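Local structure of phosphoglycolate phosphatase (Thermoplasma acidophilum, 1L6R) at residues Lys81-Asn86 with Val158-Glu163; Ser209-Ser212 with Gly218-Phe221. The protein catalyses the magnesium-dependent dephosphorylation of 2-phosphoglycolate to glycolate and, less efficiently, releases phosphate from inorganic pyrophosphate. The protein carries 1 engineered substitution. One frame throughout, in Å; residues are numbered along the deposited sequence.

Overall arrangement
Both contacts join a helix to chain at or just past an outermost strand of the main sheet of this HAD-superfamily fold. Interaction 1 joins the end of edge strand 80-82 to helix 154-164, far apart in sequence. Interaction 2 joins the loop after the other edge strand, 207-208, to the nearby C-terminal helix 215-223. Their centres lie 28 Å apart, on opposite sides of the chain's centre. Interaction 1 is a small surface contact in which a lysine chain lies over a phenylalanine ring. Interaction 2 is partly buried and polar, with three direct hydrogen bonds on one glutamine amide and an isoleucine at its inner side.

Interaction 1. Residues Lys81-Asn86 with Val158-Glu163; sequences KKFFSN and VNKLKE
At the outer edge of the main sheet of this HAD-superfamily fold, Phe83, just past edge strand 80-82, receives Lys160 of helix 154-164 on one face of its ring. The two side chains come from opposite directions and meet in a combined CH-π and off-centre cation-π contact. CE of Lys160 stands over the face, 3.4 Å from the centroid of the Phe83 ring. CD reaches the far end of the ring, with Lys160 CD 3.2 Å from Phe83 CZ, a tight approach. The ammonium is displaced from the ring centre: Lys160 NZ lies 4.2 Å from the Phe83 centroid, 33° off the normal. Bends at chi3 (-68°) and chi4 (-61°) fold the Lys160 side chain, which is extended through chi1 and chi2 and then curls across the ring. Phe156 also meets the Phe83 ring, its plane inclined, while Lys160 packs against Phe66 of strand 65-67. With an alanine at Phe83 the aliphatic end of Lys160 would probably lose the surface it lies on, and its ammonium would be freer to swing. From the strand comes Lys81, which also has a long, weak ion pair with Asp75; Lys81 NZ stands 6.0 Å from Lys160 NZ. One water accepts from both ammonium groups, 2.9 Å from Lys81 NZ and, more weakly, 3.3 Å from Lys160 NZ.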
# COMPACT_ATOMS: atom_id res chain seq x y z
N LYS A 81 10.15 16.03 -11.25
CA LYS A 81 9.43 14.99 -11.97
C LYS A 81 8.10 14.75 -11.27
O LYS A 81 8.05 14.62 -10.05
CB LYS A 81 10.26 13.69 -11.98
CG LYS A 81 11.57 13.82 -12.75
CD LYS A 81 12.26 12.48 -12.94
CE LYS A 81 12.80 11.92 -11.63
NZ LYS A 81 13.47 10.61 -11.82
N LYS A 82 7.01 14.74 -12.03
CA LYS A 82 5.72 14.45 -11.40
C LYS A 82 5.29 13.11 -11.96
O LYS A 82 5.60 12.75 -13.11
CB LYS A 82 4.68 15.54 -11.66
CG LYS A 82 4.06 15.53 -13.03
CD LYS A 82 3.03 16.64 -13.12
CE LYS A 82 2.17 16.46 -14.35
NZ LYS A 82 1.19 17.57 -14.47
N PHE A 83 4.56 12.36 -11.15
CA PHE A 83 4.15 11.02 -11.52
C PHE A 83 2.66 10.85 -11.73
O PHE A 83 2.20 9.79 -12.15
CB PHE A 83 4.68 10.05 -10.47
CG PHE A 83 6.16 10.19 -10.24
CD1 PHE A 83 7.06 9.71 -11.19
CD2 PHE A 83 6.66 10.85 -9.13
CE1 PHE A 83 8.44 9.88 -11.03
CE2 PHE A 83 8.04 11.03 -8.96
CZ PHE A 83 8.92 10.55 -9.91
N PHE A 84 1.91 11.91 -11.43
CA PHE A 84 0.47 11.93 -11.60
C PHE A 84 0.08 13.32 -12.06
O PHE A 84 0.86 14.27 -11.95
CB PHE A 84 -0.26 11.61 -10.29
CG PHE A 84 0.08 10.27 -9.71
CD1 PHE A 84 1.24 10.08 -8.97
CD2 PHE A 84 -0.76 9.18 -9.92
CE1 PHE A 84 1.56 8.83 -8.45
CE2 PHE A 84 -0.45 7.93 -9.40
CZ PHE A 84 0.71 7.75 -8.67
N SER A 85 -1.14 13.44 -12.57
CA SER A 85 -1.64 14.71 -13.07
C SER A 85 -2.78 15.26 -12.23
O SER A 85 -3.47 14.51 -11.54
CB SER A 85 -2.12 14.53 -14.51
OG SER A 85 -2.91 15.62 -14.94
N ASN A 86 -2.98 16.58 -12.30
CA ASN A 86 -4.05 17.23 -11.54
C ASN A 86 -5.23 17.66 -12.41
O ASN A 86 -6.11 18.37 -11.94
CB ASN A 86 -3.49 18.44 -10.78
CG ASN A 86 -2.99 19.54 -11.71
OD1 ASN A 86 -2.85 19.33 -12.91
ND2 ASN A 86 -2.71 20.72 -11.15
N VAL A 158 8.31 6.08 -1.19
CA VAL A 158 9.36 5.27 -0.57
C VAL A 158 9.83 4.19 -1.54
O VAL A 158 11.03 3.91 -1.63
CB VAL A 158 8.86 4.65 0.77
CG1 VAL A 158 9.87 3.64 1.30
CG2 VAL A 158 8.68 5.75 1.80
N ASN A 159 8.91 3.58 -2.28
CA ASN A 159 9.34 2.58 -3.25
C ASN A 159 10.20 3.24 -4.32
O ASN A 159 11.15 2.64 -4.81
CB ASN A 159 8.13 1.90 -3.89
CG ASN A 159 7.59 0.78 -3.04
OD1 ASN A 159 8.36 -0.03 -2.52
ND2 ASN A 159 6.28 0.72 -2.90
N LYS A 160 9.87 4.48 -4.68
CA LYS A 160 10.65 5.20 -5.69
C LYS A 160 12.06 5.45 -5.17
O LYS A 160 13.03 5.31 -5.90
CB LYS A 160 9.95 6.51 -6.04
CG LYS A 160 10.69 7.33 -7.08
CD LYS A 160 9.74 8.27 -7.79
CE LYS A 160 8.75 7.49 -8.66
NZ LYS A 160 9.45 6.70 -9.71
N LEU A 161 12.19 5.84 -3.90
CA LEU A 161 13.51 6.07 -3.31
C LEU A 161 14.30 4.76 -3.28
O LEU A 161 15.51 4.75 -3.56
CB LEU A 161 13.35 6.62 -1.89
CG LEU A 161 12.85 8.07 -1.78
CD1 LEU A 161 12.41 8.35 -0.37
CD2 LEU A 161 13.95 9.03 -2.21
N LYS A 162 13.63 3.67 -2.95
CA LYS A 162 14.27 2.36 -2.90
C LYS A 162 14.89 2.05 -4.25
O LYS A 162 16.03 1.60 -4.32
CB LYS A 162 13.24 1.29 -2.52
CG LYS A 162 13.77 -0.15 -2.59
CD LYS A 162 12.78 -1.12 -1.98
CE LYS A 162 13.19 -2.57 -2.20
NZ LYS A 162 12.95 -2.97 -3.61
N GLU A 163 14.13 2.29 -5.31
CA GLU A 163 14.59 2.05 -6.68
C GLU A 163 15.76 2.97 -7.04
O GLU A 163 16.77 2.53 -7.58
CB GLU A 163 13.44 2.27 -7.66
CG GLU A 163 13.84 2.16 -9.13
CD GLU A 163 12.69 2.49 -10.06
OE1 GLU A 163 11.66 1.79 -10.01
OE2 GLU A 163 12.82 3.44 -10.86
O HOH W 1 11.67 8.42 -11.48

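Interaction 2. Residues Ser209-Ser212 with Gly218-Phe221; sequences SDYS and GQIF
The Gln219 carboxamide comes up to the edge of the Tyr211 ring, with CD in the ring plane and the amide turned 64° from it. Tyr211 CD2 is 3.6 Å from Gln219 OE1, and Tyr211 CE2 is 3.7 Å from Gln219 NE2, so the CD2-CE2 edge of the ring runs past both ends of the amide. The Asp210 carboxylate is likewise turned against this amide, its plane 62° away. Gln219 reaches the loop from helix 215-223 with CG anti to its backbone N (chi1 -171°) and the rest of its chain extended, which carries the amide clear of the helix. Its oxygen is gripped twice. Ser209 OG donates to Gln219 OE1 at 2.7 Å from a position tilted out of the carbonyl plane, whereas Asp210 N meets Gln219 OE1 in that plane, on a lone pair, at 2.9 Å. At the other end, Gln219 NE2 gives a nearly straight bond of 2.9 Å to Asp210 OD2, using the anti side of the carboxylate. Ser209 OG has a second task: it accepts from Tyr211 N at 2.9 Å, closing an ST turn in the loop after strand 207-208. Deeper in, Ser209 CB touches Ile220 CG1 at 4.3 Å, and Ile220 continues onto Leu173 and Ile175 of strand 172-175. Backbone bonds of Ser209 with Cys193 and of Tyr211 with Ala195 tie the same loop to the neighbouring strand 190-193 and the residues after it. Two donors on the oxygen and an acceptor at the nitrogen fix which way round the amide sits; a flipped amide would probably set its NH2 against the Asp210 N-H and its oxygen against the carboxylate.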
# COMPACT_ATOMS: atom_id res chain seq x y z
N SER A 209 9.50 6.71 20.08
CA SER A 209 10.21 7.73 20.84
C SER A 209 9.46 8.23 22.08
O SER A 209 8.24 8.11 22.18
CB SER A 209 10.52 8.92 19.92
OG SER A 209 11.19 9.96 20.63
N ASP A 210 10.22 8.76 23.03
CA ASP A 210 9.65 9.34 24.24
C ASP A 210 9.31 10.81 23.97
O ASP A 210 8.72 11.48 24.81
CB ASP A 210 10.66 9.30 25.40
CG ASP A 210 11.08 7.89 25.76
OD1 ASP A 210 10.21 7.09 26.15
OD2 ASP A 210 12.29 7.58 25.65
N TYR A 211 9.66 11.28 22.77
CA TYR A 211 9.46 12.68 22.40
C TYR A 211 8.56 12.87 21.19
O TYR A 211 8.28 11.93 20.46
CB TYR A 211 10.82 13.31 22.07
CG TYR A 211 11.84 13.23 23.18
CD1 TYR A 211 11.86 14.18 24.20
CD2 TYR A 211 12.76 12.18 23.23
CE1 TYR A 211 12.78 14.09 25.24
CE2 TYR A 211 13.69 12.08 24.28
CZ TYR A 211 13.68 13.04 25.28
OH TYR A 211 14.59 12.97 26.31
N SER A 212 8.14 14.11 20.98
CA SER A 212 7.32 14.49 19.84
C SER A 212 7.72 15.91 19.42
O SER A 212 8.62 16.51 20.01
CB SER A 212 5.83 14.51 20.21
OG SER A 212 5.40 13.28 20.73
N GLY A 218 16.06 13.28 16.88
CA GLY A 218 17.35 13.01 17.49
C GLY A 218 17.38 11.69 18.24
O GLY A 218 18.33 10.92 18.12
N GLN A 219 16.34 11.41 19.02
CA GLN A 219 16.33 10.15 19.77
C GLN A 219 16.25 8.94 18.85
O GLN A 219 16.88 7.91 19.11
CB GLN A 219 15.19 10.11 20.78
CG GLN A 219 15.31 8.89 21.71
CD GLN A 219 14.13 8.71 22.62
OE1 GLN A 219 12.98 8.78 22.19
NE2 GLN A 219 14.40 8.45 23.90
N ILE A 220 15.47 9.06 17.78
CA ILE A 220 15.33 7.97 16.81
C ILE A 220 16.68 7.71 16.14
O ILE A 220 17.11 6.56 16.06
CB ILE A 220 14.27 8.32 15.74
CG1 ILE A 220 12.87 8.26 16.36
CG2 ILE A 220 14.37 7.37 14.56
CD1 ILE A 220 11.80 8.87 15.47
N PHE A 221 17.33 8.76 15.67
CA PHE A 221 18.63 8.60 15.01
C PHE A 221 19.65 7.98 15.96
O PHE A 221 20.41 7.09 15.57
CB PHE A 221 19.14 9.95 14.48
CG PHE A 221 18.41 10.45 13.24
CD1 PHE A 221 17.57 9.61 12.51
CD2 PHE A 221 18.62 11.75 12.79
CE1 PHE A 221 16.94 10.07 11.34
CE2 PHE A 221 17.99 12.22 11.62
CZ PHE A 221 17.16 11.38 10.90